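Long-range contacts in dopamine N-acetyltransferase-like Protein (Tribolium castaneum, PDB 6V3T), which probably catalyses the transfer of acyl groups from coenzyme A thioesters, such as acetyl-CoA, to the amine of arylalkylamines such as serotonin: residues His17-Phe22 and Ile126-Ser131; Thr163-Gln168 and Pro201-Lys206; Met1-Pro7 and Ser56-Ser62. The contacts are given in a common frame with arbitrary orientation. Numbering follows the deposited sequence.

Contact 1: His17-Phe22 and Ile126-Ser131; sequences HLRHNF and ILSVDS. With ACO (acetyl coenzyme *a), chain G.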
loop_
_atom_site.group_PDB
_atom_site.type_symbol
_atom_site.label_atom_id
_atom_site.label_comp_id
_atom_site.label_asym_id
_atom_site.label_seq_id
_atom_site.Cartn_x
_atom_site.Cartn_y
_atom_site.Cartn_z
ATOM N N HIS A 17 11.967 -5.038 8.784
ATOM C CA HIS A 17 11.292 -5.989 7.861
ATOM C C HIS A 17 11.077 -5.307 6.510
ATOM O O HIS A 17 11.371 -5.926 5.481
ATOM C CB HIS A 17 9.964 -6.491 8.438
ATOM C CG HIS A 17 9.070 -7.123 7.424
ATOM N ND1 HIS A 17 8.745 -8.462 7.465
ATOM C CD2 HIS A 17 8.426 -6.615 6.351
ATOM C CE1 HIS A 17 7.941 -8.747 6.466
ATOM N NE2 HIS A 17 7.731 -7.635 5.769
ATOM N N LEU A 18 10.559 -4.081 6.518
ATOM C CA LEU A 18 10.173 -3.361 5.277
ATOM C C LEU A 18 11.440 -3.036 4.492
ATOM O O LEU A 18 11.447 -3.272 3.276
ATOM C CB LEU A 18 9.382 -2.095 5.623
ATOM C CG LEU A 18 7.923 -2.320 6.031
ATOM C CD1 LEU A 18 7.250 -1.000 6.358
ATOM C CD2 LEU A 18 7.141 -3.051 4.944
ATOM N N ARG A 19 12.473 -2.536 5.176
ATOM C CA ARG A 19 13.790 -2.221 4.566
ATOM C C ARG A 19 14.258 -3.441 3.765
ATOM O O ARG A 19 14.596 -3.258 2.586
ATOM C CB ARG A 19 14.798 -1.800 5.640
ATOM C CG ARG A 19 14.629 -0.359 6.104
ATOM C CD ARG A 19 15.764 0.112 6.992
ATOM N NE ARG A 19 15.320 0.354 8.352
ATOM C CZ ARG A 19 16.042 0.120 9.443
ATOM N NH1 ARG A 19 17.266 -0.374 9.346
ATOM N NH2 ARG A 19 15.531 0.362 10.637
ATOM N N HIS A 20 14.211 -4.639 4.363
ATOM C CA HIS A 20 14.829 -5.885 3.826
ATOM C C HIS A 20 13.933 -6.568 2.774
ATOM O O HIS A 20 14.394 -7.579 2.204
ATOM C CB HIS A 20 15.196 -6.851 4.974
ATOM C CG HIS A 20 16.544 -6.625 5.582
ATOM N ND1 HIS A 20 17.532 -5.865 4.973
ATOM C CD2 HIS A 20 17.088 -7.087 6.730
ATOM C CE1 HIS A 20 18.609 -5.855 5.731
ATOM N NE2 HIS A 20 18.370 -6.610 6.801
ATOM N N ASN A 21 12.725 -6.054 2.495
ATOM C CA ASN A 21 11.697 -6.783 1.690
ATOM C C ASN A 21 10.943 -5.860 0.729
ATOM O O ASN A 21 10.828 -6.189 -0.454
ATOM C CB ASN A 21 10.673 -7.469 2.588
ATOM C CG ASN A 21 11.282 -8.639 3.315
ATOM O OD1 ASN A 21 12.056 -9.382 2.727
ATOM N ND2 ASN A 21 10.959 -8.799 4.587
ATOM N N PHE A 22 10.403 -4.762 1.239
ATOM C CA PHE A 22 9.384 -3.963 0.530
ATOM C C PHE A 22 9.972 -3.233 -0.681
ATOM O O PHE A 22 9.176 -2.954 -1.554
ATOM C CB PHE A 22 8.630 -3.008 1.463
ATOM C CG PHE A 22 7.425 -2.399 0.787
ATOM C CD1 PHE A 22 6.424 -3.196 0.279
ATOM C CD2 PHE A 22 7.310 -1.037 0.597
ATOM C CE1 PHE A 22 5.311 -2.647 -0.333
ATOM C CE2 PHE A 22 6.202 -0.493 -0.036
ATOM C CZ PHE A 22 5.209 -1.299 -0.514
ATOM N N ILE A 126 0.017 -0.658 2.654
ATOM C CA ILE A 126 1.300 -1.387 2.446
ATOM C C ILE A 126 1.122 -2.859 2.810
ATOM O O ILE A 126 0.729 -3.162 3.942
ATOM C CB ILE A 126 2.442 -0.715 3.223
ATOM C CG1 ILE A 126 2.806 0.626 2.577
ATOM C CG2 ILE A 126 3.636 -1.657 3.318
ATOM C CD1 ILE A 126 4.204 1.103 2.866
ATOM N N LEU A 127 1.443 -3.740 1.868
ATOM C CA LEU A 127 1.315 -5.209 2.010
ATOM C C LEU A 127 2.686 -5.848 1.775
ATOM O O LEU A 127 3.123 -5.879 0.606
ATOM C CB LEU A 127 0.282 -5.686 0.988
ATOM C CG LEU A 127 -0.286 -7.080 1.219
ATOM C CD1 LEU A 127 -0.537 -7.327 2.699
ATOM C CD2 LEU A 127 -1.560 -7.277 0.414
ATOM N N SER A 128 3.347 -6.300 2.845
ATOM C CA SER A 128 4.692 -6.937 2.796
ATOM C C SER A 128 4.644 -8.373 3.332
ATOM O O SER A 128 4.161 -8.580 4.468
ATOM C CB SER A 128 5.717 -6.140 3.544
ATOM O OG SER A 128 6.990 -6.769 3.456
ATOM N N VAL A 129 5.158 -9.308 2.532
ATOM C CA VAL A 129 5.457 -10.711 2.927
ATOM C C VAL A 129 6.939 -10.921 2.663
ATOM O O VAL A 129 7.333 -10.654 1.534
ATOM C CB VAL A 129 4.616 -11.699 2.107
ATOM C CG1 VAL A 129 4.891 -13.142 2.490
ATOM C CG2 VAL A 129 3.144 -11.376 2.218
ATOM N N ASP A 130 7.707 -11.372 3.657
ATOM C CA ASP A 130 9.179 -11.581 3.572
ATOM C C ASP A 130 9.505 -12.445 2.348
ATOM O O ASP A 130 8.711 -13.361 2.054
ATOM C CB ASP A 130 9.712 -12.242 4.848
ATOM C CG ASP A 130 11.211 -12.103 5.042
ATOM O OD1 ASP A 130 11.953 -12.168 4.038
ATOM O OD2 ASP A 130 11.622 -11.930 6.199
ATOM N N SER A 131 10.640 -12.171 1.687
ATOM C CA SER A 131 11.204 -12.953 0.551
ATOM C C SER A 131 11.121 -14.456 0.866
ATOM O O SER A 131 10.649 -15.225 -0.002
ATOM C CB SER A 131 12.647 -12.548 0.246
ATOM O OG SER A 131 12.949 -11.210 0.649
HETATM N N1A ACO G . 3.583 -15.344 -9.656
HETATM C C2A ACO G . 2.286 -15.398 -9.987
HETATM N N3A ACO G . 1.297 -15.254 -9.088
HETATM C C4A ACO G . 1.569 -15.046 -7.791
HETATM C C5A ACO G . 2.954 -14.983 -7.369
HETATM C C6A ACO G . 3.973 -15.150 -8.396
HETATM N N6A ACO G . 5.267 -15.102 -8.064
HETATM N N7A ACO G . 2.953 -14.773 -6.055
HETATM C C8A ACO G . 1.665 -14.713 -5.658
HETATM N N9A ACO G . 0.854 -14.893 -6.699
HETATM C C1B ACO G . -0.599 -14.849 -6.612
HETATM C C2B ACO G . -1.222 -16.139 -6.161
HETATM O O2B ACO G . -1.585 -16.947 -7.262
HETATM C C3B ACO G . -2.430 -15.619 -5.425
HETATM O O3B ACO G . -3.441 -15.307 -6.354
HETATM P P3B ACO G . -4.665 -16.318 -6.500
HETATM O O7A ACO G . -5.099 -16.172 -7.945
HETATM O O8A ACO G . -3.960 -17.630 -6.196
HETATM O O9A ACO G . -5.630 -15.743 -5.466
HETATM C C4B ACO G . -2.007 -14.308 -4.828
HETATM O O4B ACO G . -0.887 -13.914 -5.577
HETATM C C5B ACO G . -1.631 -14.418 -3.386
HETATM O O5B ACO G . -0.316 -14.905 -3.221
HETATM P P1A ACO G . 0.257 -14.798 -1.745
HETATM O O1A ACO G . -0.902 -14.861 -0.780
HETATM O O2A ACO G . 1.435 -15.685 -1.515
HETATM O O3A ACO G . 0.872 -13.324 -1.826
HETATM P P2A ACO G . 2.386 -13.099 -1.347
HETATM O O4A ACO G . 2.499 -13.721 0.034
HETATM O O5A ACO G . 3.310 -13.617 -2.419
HETATM O O6A ACO G . 2.409 -11.453 -1.454
HETATM C CBP ACO G . 3.686 -9.452 -2.340
HETATM C CCP ACO G . 3.617 -10.652 -1.383
HETATM C CDP ACO G . 2.271 -8.968 -2.613
HETATM C CEP ACO G . 4.362 -9.965 -3.596
HETATM C CAP ACO G . 4.564 -8.266 -1.796
HETATM O OAP ACO G . 5.945 -8.641 -1.870
HETATM C C9P ACO G . 4.445 -6.856 -2.483
HETATM O O9P ACO G . 5.236 -6.513 -3.363
HETATM N N8P ACO G . 3.456 -6.000 -2.071
HETATM C C7P ACO G . 3.177 -4.686 -2.658
HETATM C C6P ACO G . 1.701 -4.431 -3.032
HETATM C C5P ACO G . 1.151 -3.079 -2.611
HETATM O O5P ACO G . 0.228 -2.990 -1.832
HETATM N N4P ACO G . 1.698 -1.999 -3.166
HETATM C C3P ACO G . 1.169 -0.627 -3.002
HETATM C C2P ACO G . 2.106 0.430 -2.383
HETATM S S1P ACO G . 2.753 1.603 -3.556
HETATM C C ACO G . 4.222 2.110 -2.880
HETATM O O ACO G . 4.341 2.248 -1.671
HETATM C CH3 ACO G . 5.410 2.417 -3.743
#
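N21, F22 and S128 have the most surface covered, 63 Å² each, in this buried contact between the end of helix 11-19 and the end of strand 120-129. S128 suits a tight spot: its small side chain lets L18 CD2 approach S128 CB to 3.7 Å, while its hydroxyl shares a 2.6 Å hydrogen bond, S128 OG to H17 NE2. That polar link is flanked by apolar packing. I126 lays CG2 over the face of the F22 ring, 4.2 Å from its centroid, a CH-pi contact, and F22 CE2 also lies 3.9 Å from I126 CD1. N21 accepts two hydrogen bonds on OD1, from S131 OG (2.9 Å) and S131 N (3.3 Å); its amide carbonyl thus holds the chain where it leaves the strand. The F22 ring edge faces the acetyl oxygen, while L127 O takes a weak hydrogen bond from N8P of the cofactor (2.7 Å). Pairing of a central strand's backbone with the pantetheine arm is characteristic of the acetyl-CoA site of the GNAT fold.

Contact 2: Thr163-Gln168 and Pro201-Lys206; sequences TSLFTQ and PHDYYK. With ACO (acetyl coenzyme *a), chain G.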
loop_
_atom_site.group_PDB
_atom_site.type_symbol
_atom_site.label_atom_id
_atom_site.label_comp_id
_atom_site.label_asym_id
_atom_site.label_seq_id
_atom_site.Cartn_x
_atom_site.Cartn_y
_atom_site.Cartn_z
ATOM N N THR A 163 -0.723 -1.974 -6.797
ATOM C CA THR A 163 0.360 -1.750 -7.782
ATOM C C THR A 163 0.900 -3.097 -8.260
ATOM O O THR A 163 1.275 -3.206 -9.434
ATOM C CB THR A 163 1.487 -0.953 -7.146
ATOM O OG1 THR A 163 1.954 -1.819 -6.118
ATOM C CG2 THR A 163 1.038 0.374 -6.585
ATOM N N SER A 164 0.970 -4.065 -7.349
ATOM C CA SER A 164 1.350 -5.468 -7.638
ATOM C C SER A 164 0.114 -6.197 -8.155
ATOM O O SER A 164 -0.956 -6.003 -7.575
ATOM C CB SER A 164 1.908 -6.141 -6.419
ATOM O OG SER A 164 2.391 -7.438 -6.727
ATOM N N LEU A 165 0.252 -6.987 -9.208
ATOM C CA LEU A 165 -0.879 -7.765 -9.775
ATOM C C LEU A 165 -1.177 -8.974 -8.868
ATOM O O LEU A 165 -2.344 -9.430 -8.830
ATOM C CB LEU A 165 -0.518 -8.150 -11.210
ATOM C CG LEU A 165 -0.822 -9.583 -11.622
ATOM C CD1 LEU A 165 -2.267 -9.711 -12.052
ATOM C CD2 LEU A 165 0.102 -10.014 -12.747
ATOM N N PHE A 166 -0.205 -9.430 -8.092
ATOM C CA PHE A 166 -0.461 -10.427 -7.021
ATOM C C PHE A 166 -1.460 -9.826 -6.044
ATOM O O PHE A 166 -2.393 -10.509 -5.650
ATOM C CB PHE A 166 0.826 -10.815 -6.302
ATOM C CG PHE A 166 1.948 -11.182 -7.236
ATOM C CD1 PHE A 166 1.686 -11.591 -8.533
ATOM C CD2 PHE A 166 3.266 -11.128 -6.818
ATOM C CE1 PHE A 166 2.723 -11.902 -9.393
ATOM C CE2 PHE A 166 4.302 -11.455 -7.676
ATOM C CZ PHE A 166 4.026 -11.844 -8.961
ATOM N N THR A 167 -1.263 -8.557 -5.704
ATOM C CA THR A 167 -2.162 -7.800 -4.804
ATOM C C THR A 167 -3.519 -7.622 -5.474
ATOM O O THR A 167 -4.517 -7.529 -4.746
ATOM C CB THR A 167 -1.599 -6.424 -4.450
ATOM O OG1 THR A 167 -0.491 -6.645 -3.582
ATOM C CG2 THR A 167 -2.610 -5.525 -3.774
ATOM N N GLN A 168 -3.535 -7.496 -6.796
ATOM C CA GLN A 168 -4.798 -7.395 -7.559
ATOM C C GLN A 168 -5.537 -8.724 -7.405
ATOM O O GLN A 168 -6.761 -8.705 -7.162
ATOM C CB GLN A 168 -4.543 -7.056 -9.028
ATOM C CG GLN A 168 -3.994 -5.656 -9.246
ATOM C CD GLN A 168 -3.418 -5.466 -10.630
ATOM O OE1 GLN A 168 -4.029 -5.822 -11.639
ATOM N NE2 GLN A 168 -2.232 -4.880 -10.686
ATOM N N PRO A 201 5.068 -9.155 -14.701
ATOM C CA PRO A 201 3.732 -8.995 -15.285
ATOM C C PRO A 201 2.906 -7.796 -14.793
ATOM O O PRO A 201 1.704 -7.795 -15.013
ATOM C CB PRO A 201 3.042 -10.298 -14.842
ATOM C CG PRO A 201 3.686 -10.653 -13.511
ATOM C CD PRO A 201 5.026 -9.942 -13.465
ATOM N N HIS A 202 3.556 -6.808 -14.169
ATOM C CA HIS A 202 2.903 -5.636 -13.524
ATOM C C HIS A 202 2.765 -4.494 -14.531
ATOM O O HIS A 202 3.490 -3.494 -14.392
ATOM C CB HIS A 202 3.698 -5.253 -12.286
ATOM C CG HIS A 202 3.864 -6.401 -11.355
ATOM N ND1 HIS A 202 4.755 -6.398 -10.336
ATOM C CD2 HIS A 202 3.263 -7.603 -11.297
ATOM C CE1 HIS A 202 4.690 -7.538 -9.668
ATOM N NE2 HIS A 202 3.790 -8.301 -10.239
ATOM N N ASP A 203 1.867 -4.652 -15.503
ATOM C CA ASP A 203 1.737 -3.748 -16.678
ATOM C C ASP A 203 0.774 -2.600 -16.356
ATOM O O ASP A 203 0.644 -1.701 -17.219
ATOM C CB ASP A 203 1.235 -4.489 -17.925
ATOM C CG ASP A 203 2.063 -5.692 -18.351
ATOM O OD1 ASP A 203 3.275 -5.720 -18.029
ATOM O OD2 ASP A 203 1.485 -6.599 -19.005
ATOM N N TYR A 204 0.098 -2.632 -15.196
ATOM C CA TYR A 204 -0.906 -1.603 -14.808
ATOM C C TYR A 204 -1.196 -1.617 -13.303
ATOM O O TYR A 204 -0.992 -2.645 -12.628
ATOM C CB TYR A 204 -2.183 -1.791 -15.625
ATOM C CG TYR A 204 -2.714 -3.200 -15.645
ATOM C CD1 TYR A 204 -2.120 -4.199 -16.376
ATOM C CD2 TYR A 204 -3.828 -3.545 -14.930
ATOM C CE1 TYR A 204 -2.602 -5.496 -16.383
ATOM C CE2 TYR A 204 -4.343 -4.831 -14.945
ATOM C CZ TYR A 204 -3.727 -5.818 -15.670
ATOM O OH TYR A 204 -4.229 -7.083 -15.666
ATOM N N TYR A 205 -1.670 -0.464 -12.817
ATOM C CA TYR A 205 -2.014 -0.163 -11.401
ATOM C C TYR A 205 -3.532 0.007 -11.312
ATOM O O TYR A 205 -4.126 0.763 -12.126
ATOM C CB TYR A 205 -1.240 1.071 -10.926
ATOM C CG TYR A 205 -1.863 1.933 -9.849
ATOM C CD1 TYR A 205 -2.206 1.423 -8.605
ATOM C CD2 TYR A 205 -2.020 3.295 -10.042
ATOM C CE1 TYR A 205 -2.734 2.233 -7.605
ATOM C CE2 TYR A 205 -2.540 4.119 -9.056
ATOM C CZ TYR A 205 -2.902 3.588 -7.832
ATOM O OH TYR A 205 -3.422 4.412 -6.872
ATOM N N LYS A 206 -4.144 -0.731 -10.389
ATOM C CA LYS A 206 -5.593 -0.662 -10.124
ATOM C C LYS A 206 -5.795 -0.104 -8.730
ATOM O O LYS A 206 -5.130 -0.605 -7.801
ATOM C CB LYS A 206 -6.234 -2.042 -10.172
ATOM C CG LYS A 206 -6.546 -2.571 -11.557
ATOM C CD LYS A 206 -6.913 -4.025 -11.497
ATOM C CE LYS A 206 -7.550 -4.548 -12.756
ATOM N NZ LYS A 206 -8.060 -5.913 -12.520
HETATM N N1A ACO G . 3.583 -15.344 -9.656
HETATM C C2A ACO G . 2.286 -15.398 -9.987
HETATM N N3A ACO G . 1.297 -15.254 -9.088
HETATM C C4A ACO G . 1.569 -15.046 -7.791
HETATM C C5A ACO G . 2.954 -14.983 -7.369
HETATM C C6A ACO G . 3.973 -15.150 -8.396
HETATM N N6A ACO G . 5.267 -15.102 -8.064
HETATM N N7A ACO G . 2.953 -14.773 -6.055
HETATM C C8A ACO G . 1.665 -14.713 -5.658
HETATM N N9A ACO G . 0.854 -14.893 -6.699
HETATM C C1B ACO G . -0.599 -14.849 -6.612
HETATM C C2B ACO G . -1.222 -16.139 -6.161
HETATM O O2B ACO G . -1.585 -16.947 -7.262
HETATM C C3B ACO G . -2.430 -15.619 -5.425
HETATM O O3B ACO G . -3.441 -15.307 -6.354
HETATM P P3B ACO G . -4.665 -16.318 -6.500
HETATM O O7A ACO G . -5.099 -16.172 -7.945
HETATM O O8A ACO G . -3.960 -17.630 -6.196
HETATM O O9A ACO G . -5.630 -15.743 -5.466
HETATM C C4B ACO G . -2.007 -14.308 -4.828
HETATM O O4B ACO G . -0.887 -13.914 -5.577
HETATM C C5B ACO G . -1.631 -14.418 -3.386
HETATM O O5B ACO G . -0.316 -14.905 -3.221
HETATM P P1A ACO G . 0.257 -14.798 -1.745
HETATM O O1A ACO G . -0.902 -14.861 -0.780
HETATM O O2A ACO G . 1.435 -15.685 -1.515
HETATM O O3A ACO G . 0.872 -13.324 -1.826
HETATM P P2A ACO G . 2.386 -13.099 -1.347
HETATM O O4A ACO G . 2.499 -13.721 0.034
HETATM O O5A ACO G . 3.310 -13.617 -2.419
HETATM O O6A ACO G . 2.409 -11.453 -1.454
HETATM C CBP ACO G . 3.686 -9.452 -2.340
HETATM C CCP ACO G . 3.617 -10.652 -1.383
HETATM C CDP ACO G . 2.271 -8.968 -2.613
HETATM C CEP ACO G . 4.362 -9.965 -3.596
HETATM C CAP ACO G . 4.564 -8.266 -1.796
HETATM O OAP ACO G . 5.945 -8.641 -1.870
HETATM C C9P ACO G . 4.445 -6.856 -2.483
HETATM O O9P ACO G . 5.236 -6.513 -3.363
HETATM N N8P ACO G . 3.456 -6.000 -2.071
HETATM C C7P ACO G . 3.177 -4.686 -2.658
HETATM C C6P ACO G . 1.701 -4.431 -3.032
HETATM C C5P ACO G . 1.151 -3.079 -2.611
HETATM O O5P ACO G . 0.228 -2.990 -1.832
HETATM N N4P ACO G . 1.698 -1.999 -3.166
HETATM C C3P ACO G . 1.169 -0.627 -3.002
HETATM C C2P ACO G . 2.106 0.430 -2.383
HETATM S S1P ACO G . 2.753 1.603 -3.556
HETATM C C ACO G . 4.222 2.110 -2.880
HETATM O O ACO G . 4.341 2.248 -1.671
HETATM C CH3 ACO G . 5.410 2.417 -3.743
#
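This is a mixed aromatic, apolar and polar contact, partly buried, between the start of helix 165-174 and the loop leading into strand 204-211, beside the acetyl-CoA pocket. H202 is central. Sitting at the middle of an inverse gamma turn, it directs its imidazole over the helix start, where L165 N and S164 CA lie over one face of the ring. Its edge meets the face of F166 in a T-shaped pair, with ring centroids 5.0 Å apart and planes at 81°. The opposite face of F166 receives the adenine, with F166 CZ 3.4 Å from C6A of the cofactor; a flat ring suits a place between two aromatic partners. L165 fills the hollow beside P201, its CD2 3.6 Å from P201 CB. Farther along, Q168 is long enough to reach the strand: its NE2 makes a weak 3.2 Å hydrogen bond to Y204 O, and its OE1 comes within 3.4 Å of K206 CD. At the other end T163 CG2 packs against Y205 CD1 at 4.0 Å, while T163 OG1 hydrogen-bonds E25 and lies 3.0 Å from N4P of the cofactor. Around this junction, strand 204-211 runs between strands 157-162 and 177-183, Y205 packs against helix 94-108, and P26 of helix 26-31 touches S164 and H202.

Contact 3: Met1-Pro7 and Ser56-Ser62; sequences MEYGPIP and SIMAVES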
loop_
_atom_site.group_PDB
_atom_site.type_symbol
_atom_site.label_atom_id
_atom_site.label_comp_id
_atom_site.label_asym_id
_atom_site.label_seq_id
_atom_site.Cartn_x
_atom_site.Cartn_y
_atom_site.Cartn_z
ATOM N N MET A 1 1.654 -20.260 11.650
ATOM C CA MET A 1 1.410 -18.849 11.183
ATOM C C MET A 1 0.358 -18.165 12.064
ATOM O O MET A 1 -0.813 -18.576 11.987
ATOM C CB MET A 1 0.923 -18.843 9.731
ATOM C CG MET A 1 2.047 -18.867 8.730
ATOM S SD MET A 1 2.992 -17.326 8.757
ATOM C CE MET A 1 4.446 -17.827 9.659
ATOM N N GLU A 2 0.749 -17.142 12.832
ATOM C CA GLU A 2 -0.144 -16.466 13.819
ATOM C C GLU A 2 -0.381 -15.004 13.404
ATOM O O GLU A 2 0.606 -14.264 13.182
ATOM C CB GLU A 2 0.413 -16.600 15.243
ATOM C CG GLU A 2 1.699 -15.824 15.504
ATOM C CD GLU A 2 2.284 -16.034 16.892
ATOM O OE1 GLU A 2 2.600 -17.196 17.236
ATOM O OE2 GLU A 2 2.408 -15.037 17.633
ATOM N N TYR A 3 -1.659 -14.612 13.337
ATOM C CA TYR A 3 -2.156 -13.307 12.826
ATOM C C TYR A 3 -2.742 -12.489 13.978
ATOM O O TYR A 3 -3.823 -12.855 14.467
ATOM C CB TYR A 3 -3.221 -13.540 11.749
ATOM C CG TYR A 3 -2.680 -14.184 10.499
ATOM C CD1 TYR A 3 -1.883 -13.477 9.616
ATOM C CD2 TYR A 3 -2.929 -15.508 10.208
ATOM C CE1 TYR A 3 -1.368 -14.061 8.471
ATOM C CE2 TYR A 3 -2.429 -16.106 9.063
ATOM C CZ TYR A 3 -1.639 -15.383 8.191
ATOM O OH TYR A 3 -1.124 -15.961 7.068
ATOM N N GLY A 4 -2.071 -11.404 14.371
ATOM C CA GLY A 4 -2.500 -10.550 15.499
ATOM C C GLY A 4 -2.115 -9.083 15.310
ATOM O O GLY A 4 -1.389 -8.740 14.372
ATOM N N PRO A 5 -2.601 -8.185 16.206
ATOM C CA PRO A 5 -2.223 -6.769 16.195
ATOM C C PRO A 5 -0.712 -6.529 16.291
ATOM O O PRO A 5 0.011 -7.469 16.545
ATOM C CB PRO A 5 -2.886 -6.197 17.458
ATOM C CG PRO A 5 -4.044 -7.135 17.741
ATOM C CD PRO A 5 -3.568 -8.492 17.272
ATOM N N ILE A 6 -0.286 -5.275 16.118
ATOM C CA ILE A 6 1.143 -4.847 16.208
ATOM C C ILE A 6 1.321 -3.916 17.404
ATOM O O ILE A 6 0.938 -2.749 17.336
ATOM C CB ILE A 6 1.595 -4.160 14.906
ATOM C CG1 ILE A 6 1.358 -5.052 13.686
ATOM C CG2 ILE A 6 3.051 -3.714 15.015
ATOM C CD1 ILE A 6 1.792 -4.426 12.378
ATOM N N PRO A 7 1.939 -4.373 18.521
ATOM C CA PRO A 7 2.207 -3.486 19.651
ATOM C C PRO A 7 3.282 -2.445 19.301
ATOM O O PRO A 7 4.096 -2.693 18.420
ATOM C CB PRO A 7 2.667 -4.421 20.781
ATOM C CG PRO A 7 3.138 -5.686 20.081
ATOM C CD PRO A 7 2.412 -5.745 18.752
ATOM N N SER A 56 -3.346 -2.010 11.961
ATOM C CA SER A 56 -2.371 -2.720 11.098
ATOM C C SER A 56 -2.093 -4.130 11.646
ATOM O O SER A 56 -1.811 -4.262 12.843
ATOM C CB SER A 56 -1.135 -1.880 10.994
ATOM O OG SER A 56 -1.476 -0.493 11.022
ATOM N N ILE A 57 -2.182 -5.152 10.795
ATOM C CA ILE A 57 -2.044 -6.592 11.176
ATOM C C ILE A 57 -0.625 -7.064 10.854
ATOM O O ILE A 57 -0.045 -6.542 9.882
ATOM C CB ILE A 57 -3.104 -7.443 10.449
ATOM C CG1 ILE A 57 -4.498 -7.212 11.031
ATOM C CG2 ILE A 57 -2.735 -8.918 10.465
ATOM C CD1 ILE A 57 -4.656 -7.692 12.464
ATOM N N MET A 58 -0.097 -8.021 11.636
ATOM C CA MET A 58 1.180 -8.724 11.329
ATOM C C MET A 58 0.993 -10.242 11.431
ATOM O O MET A 58 0.131 -10.699 12.224
ATOM C CB MET A 58 2.329 -8.281 12.245
ATOM C CG MET A 58 2.193 -8.716 13.684
ATOM S SD MET A 58 3.701 -8.354 14.617
ATOM C CE MET A 58 3.167 -8.844 16.257
ATOM N N ALA A 59 1.776 -10.967 10.623
ATOM C CA ALA A 59 1.981 -12.433 10.664
ATOM C C ALA A 59 3.360 -12.727 11.263
ATOM O O ALA A 59 4.366 -12.268 10.681
ATOM C CB ALA A 59 1.877 -12.995 9.273
ATOM N N VAL A 60 3.407 -13.449 12.384
ATOM C CA VAL A 60 4.679 -13.905 13.014
ATOM C C VAL A 60 4.806 -15.405 12.758
ATOM O O VAL A 60 3.755 -16.091 12.727
ATOM C CB VAL A 60 4.734 -13.573 14.517
ATOM C CG1 VAL A 60 6.090 -13.911 15.119
ATOM C CG2 VAL A 60 4.390 -12.118 14.786
ATOM N N GLU A 61 6.040 -15.878 12.546
ATOM C CA GLU A 61 6.349 -17.319 12.365
ATOM C C GLU A 61 6.129 -18.020 13.701
ATOM O O GLU A 61 6.871 -17.707 14.653
ATOM C CB GLU A 61 7.771 -17.541 11.858
ATOM C CG GLU A 61 7.886 -18.766 10.971
ATOM C CD GLU A 61 7.854 -20.104 11.688
ATOM O OE1 GLU A 61 8.917 -20.670 11.863
ATOM O OE2 GLU A 61 6.766 -20.581 12.068
ATOM N N SER A 62 5.121 -18.895 13.768
ATOM C CA SER A 62 4.752 -19.644 14.994
ATOM C C SER A 62 6.034 -19.921 15.784
ATOM O O SER A 62 6.186 -19.334 16.885
ATOM C CB SER A 62 4.002 -20.922 14.684
ATOM O OG SER A 62 3.767 -21.049 13.294
#
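M58 makes the largest bump here, with 90 Å² covered. Its extended side chain stands beside the turn of chain after G4, so that M58 CE rests 3.5 Å from P5 O and 4.0 Å from P7 CD, and I6 fits against its base, I6 CG1 lying 3.7 Å from M58 CB. G4, opposite M58, adds no side chain to this face, where farther along E2 CG leans on V60 CB (3.9 Å). On the other face, small A59 leaves a hollow for the Y3 ring, whose CE1 reaches A59 CB at 3.5 Å; Y3 also touches I138, E141 and R145 of helix 138-152. M1 curls its flexible thioether to bring CE 3.3 Å from E61 CA, and its N donates a hydrogen bond to S62 OG (2.8 Å). Four backbone hydrogen bonds of 3.0 to 3.2 Å, between N and O of E2 and V60 and of G4 and M58, join the strands. This antiparallel pairing places the N-terminal strand 2-5 at one edge of the mixed sheet, as expected of a GNAT fold.

Contact 1 is the most buried of the three; contacts 2 and 3 are only partly so, and contact 3 lies farthest from the chain centre. All reach one sheet, contact 3 at its outer strand, contacts 1 and 2 farther in. Contacts 1 and 2 both touch acetyl-CoA and meet directly, L127 CD2 lying 4.2 Å from T167 OG1: contact 1 offers a strand backbone to the pantetheine, contact 2 threonine hydroxyls to the same arm and an aromatic ring to the adenine. Both join helix ends or loops to strands, and so rely on side chains, whereas the strand pairing of contact 3 rests mainly on backbone bonds. Contacts 1 and 3 interlock along the chain, strand 2-5 being followed by helix 11-19.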